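Local coordinates for protein enoyl-CoA hydratase (Thermus thermophilus, PDB 1WZ8) that probably catalyses the reversible addition of water to the double bond of enoyl-CoA thioesters, as a hexameric member of the crotonase family, at residues A[73-77]-A[252-256]. Sequence-based numbering, arbitrary orientation.
Sequences FGLIE and LKALK
Phe73 reaches from helix 73-81 into the hollow formed by Leu252, Leu255 and Lys256 on the last helix of the chain, a compact example of two helices set well apart and bridged by their side chains. The axes of the two segments run nearly antiparallel (162°) and come no closer than 12.7 Å; the phenyl ring spans much of that gap. Its far corner is the bump: CZ presses on CD2 of Leu255 at 3.3 Å, a tight approach in the ring plane, while CD2 of Leu252 lies near another part of the rim. Lys256 lies along one face, its CG 4.2 Å from the ring centroid in a CH-pi contact. Beyond CG the lysine is fully extended (chi2 -175°), which carries CE past CD1 of Phe73 and delivers NZ to OE2 of Glu77, 2.9 Å away. The ammonium group uses the anti side of the carboxylate, 15° out of its plane. On the inner side, the forked end of buried Leu252 receives CG2 of Ile76, 3.8 Å from CD2, and Leu144 touches both residues. Replacing Glu77 by an alanine removes the carboxylate, which is likely to leave the Lys256 ammonium without this mate and its chain freer to swing off the ring. In this surface packing of a crotonase-family chain, untouched by other subunits, one lysine serves both chemistries: methylenes on the aromatic face, charge tying helix 246-256 to helix 73-81.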
ATOM      1  N   PHE A  73      -7.814 -27.381 -24.021  1.00 20.15           N
ATOM      2  CA  PHE A  73      -6.809 -27.192 -25.060  1.00 20.90           C
ATOM      3  C   PHE A  73      -7.338 -26.216 -26.101  1.00 18.94           C
ATOM      4  O   PHE A  73      -6.596 -25.384 -26.625  1.00 19.50           O
ATOM      5  CB  PHE A  73      -6.475 -28.523 -25.746  1.00 23.50           C
ATOM      6  CG  PHE A  73      -5.564 -29.414 -24.947  1.00 27.53           C
ATOM      7  CD1 PHE A  73      -4.278 -28.997 -24.615  1.00 28.96           C
ATOM      8  CD2 PHE A  73      -5.985 -30.679 -24.542  1.00 28.65           C
ATOM      9  CE1 PHE A  73      -3.422 -29.829 -23.891  1.00 30.87           C
ATOM     10  CE2 PHE A  73      -5.138 -31.518 -23.819  1.00 29.21           C
ATOM     11  CZ  PHE A  73      -3.855 -31.093 -23.493  1.00 30.43           C
ATOM     12  N   GLY A  74      -8.631 -26.325 -26.394  1.00 19.30           N
ATOM     13  CA  GLY A  74      -9.246 -25.452 -27.378  1.00 19.54           C
ATOM     14  C   GLY A  74      -9.118 -23.989 -26.998  1.00 19.93           C
ATOM     15  O   GLY A  74      -8.768 -23.148 -27.826  1.00 19.53           O
ATOM     16  N   LEU A  75      -9.400 -23.690 -25.737  1.00 18.33           N
ATOM     17  CA  LEU A  75      -9.313 -22.325 -25.239  1.00 18.79           C
ATOM     18  C   LEU A  75      -7.884 -21.797 -25.324  1.00 18.29           C
ATOM     19  O   LEU A  75      -7.654 -20.669 -25.767  1.00 18.65           O
ATOM     20  CB  LEU A  75      -9.804 -22.269 -23.793  1.00 17.99           C
ATOM     21  CG  LEU A  75      -9.687 -20.930 -23.064  1.00 17.00           C
ATOM     22  CD1 LEU A  75     -10.286 -19.808 -23.907  1.00 17.11           C
ATOM     23  CD2 LEU A  75     -10.393 -21.039 -21.729  1.00 17.79           C
ATOM     24  N   ILE A  76      -6.926 -22.617 -24.905  1.00 17.55           N
ATOM     25  CA  ILE A  76      -5.523 -22.221 -24.941  1.00 18.77           C
ATOM     26  C   ILE A  76      -5.071 -21.956 -26.376  1.00 20.79           C
ATOM     27  O   ILE A  76      -4.345 -20.995 -26.643  1.00 18.11           O
ATOM     28  CB  ILE A  76      -4.627 -23.312 -24.306  1.00 20.23           C
ATOM     29  CG1 ILE A  76      -4.984 -23.466 -22.825  1.00 21.06           C
ATOM     30  CG2 ILE A  76      -3.155 -22.944 -24.460  1.00 21.12           C
ATOM     31  CD1 ILE A  76      -4.224 -24.564 -22.113  1.00 23.58           C
ATOM     32  N   GLU A  77      -5.507 -22.806 -27.301  1.00 22.04           N
ATOM     33  CA  GLU A  77      -5.137 -22.645 -28.702  1.00 24.27           C
ATOM     34  C   GLU A  77      -5.742 -21.375 -29.287  1.00 22.95           C
ATOM     35  O   GLU A  77      -5.106 -20.696 -30.094  1.00 22.57           O
ATOM     36  CB  GLU A  77      -5.582 -23.860 -29.519  1.00 26.69           C
ATOM     37  CG  GLU A  77      -4.798 -25.131 -29.223  1.00 31.27           C
ATOM     38  CD  GLU A  77      -3.342 -25.049 -29.660  1.00 34.29           C
ATOM     39  OE1 GLU A  77      -2.910 -23.975 -30.135  1.00 34.79           O
ATOM     40  OE2 GLU A  77      -2.627 -26.065 -29.526  1.00 36.29           O
ATOM     41  N   LEU A 252       2.656 -27.178 -24.528  1.00 32.95           N
ATOM     42  CA  LEU A 252       1.480 -27.761 -25.159  1.00 36.24           C
ATOM     43  C   LEU A 252       1.858 -29.009 -25.941  1.00 38.24           C
ATOM     44  O   LEU A 252       1.222 -30.056 -25.808  1.00 39.03           O
ATOM     45  CB  LEU A 252       0.827 -26.756 -26.110  1.00 36.60           C
ATOM     46  CG  LEU A 252       0.044 -25.601 -25.490  1.00 36.98           C
ATOM     47  CD1 LEU A 252      -0.500 -24.704 -26.598  1.00 37.51           C
ATOM     48  CD2 LEU A 252      -1.094 -26.159 -24.644  1.00 37.31           C
ATOM     49  N   LYS A 253       2.898 -28.886 -26.760  1.00 40.34           N
ATOM     50  CA  LYS A 253       3.376 -29.997 -27.574  1.00 42.46           C
ATOM     51  C   LYS A 253       3.634 -31.221 -26.703  1.00 44.24           C
ATOM     52  O   LYS A 253       3.060 -32.289 -26.927  1.00 44.38           O
ATOM     53  CB  LYS A 253       4.667 -29.598 -28.296  1.00 42.97           C
ATOM     54  CG  LYS A 253       5.196 -30.650 -29.259  1.00 43.85           C
ATOM     55  CD  LYS A 253       6.599 -30.306 -29.753  1.00 44.58           C
ATOM     56  CE  LYS A 253       6.632 -28.984 -30.506  1.00 45.38           C
ATOM     57  NZ  LYS A 253       8.006 -28.647 -30.970  1.00 44.07           N
ATOM     58  N   ALA A 254       4.498 -31.057 -25.707  1.00 45.80           N
ATOM     59  CA  ALA A 254       4.843 -32.144 -24.800  1.00 47.59           C
ATOM     60  C   ALA A 254       3.608 -32.689 -24.095  1.00 49.08           C
ATOM     61  O   ALA A 254       3.472 -33.898 -23.909  1.00 49.77           O
ATOM     62  CB  ALA A 254       5.857 -31.658 -23.772  1.00 47.75           C
ATOM     63  N   LEU A 255       2.709 -31.793 -23.706  1.00 50.48           N
ATOM     64  CA  LEU A 255       1.491 -32.190 -23.015  1.00 51.83           C
ATOM     65  C   LEU A 255       0.653 -33.107 -23.902  1.00 53.46           C
ATOM     66  O   LEU A 255       0.342 -34.235 -23.520  1.00 54.12           O
ATOM     67  CB  LEU A 255       0.681 -30.952 -22.629  1.00 52.04           C
ATOM     68  CG  LEU A 255      -0.250 -31.080 -21.421  1.00 52.01           C
ATOM     69  CD1 LEU A 255      -0.909 -29.737 -21.155  1.00 52.20           C
ATOM     70  CD2 LEU A 255      -1.296 -32.157 -21.661  1.00 53.09           C
ATOM     71  N   LYS A 256       0.291 -32.619 -25.084  1.00 54.28           N
ATOM     72  CA  LYS A 256      -0.511 -33.401 -26.018  1.00 55.18           C
ATOM     73  C   LYS A 256       0.188 -34.695 -26.421  1.00 55.64           C
ATOM     74  O   LYS A 256      -0.466 -35.682 -26.754  1.00 56.46           O
ATOM     75  CB  LYS A 256      -0.840 -32.570 -27.262  1.00 54.56           C
ATOM     76  CG  LYS A 256      -1.757 -31.387 -26.984  1.00 54.75           C
ATOM     77  CD  LYS A 256      -2.146 -30.656 -28.260  1.00 54.04           C
ATOM     78  CE  LYS A 256      -3.113 -29.518 -27.966  1.00 54.01           C
ATOM     79  NZ  LYS A 256      -3.541 -28.802 -29.202  1.00 52.85           N
TER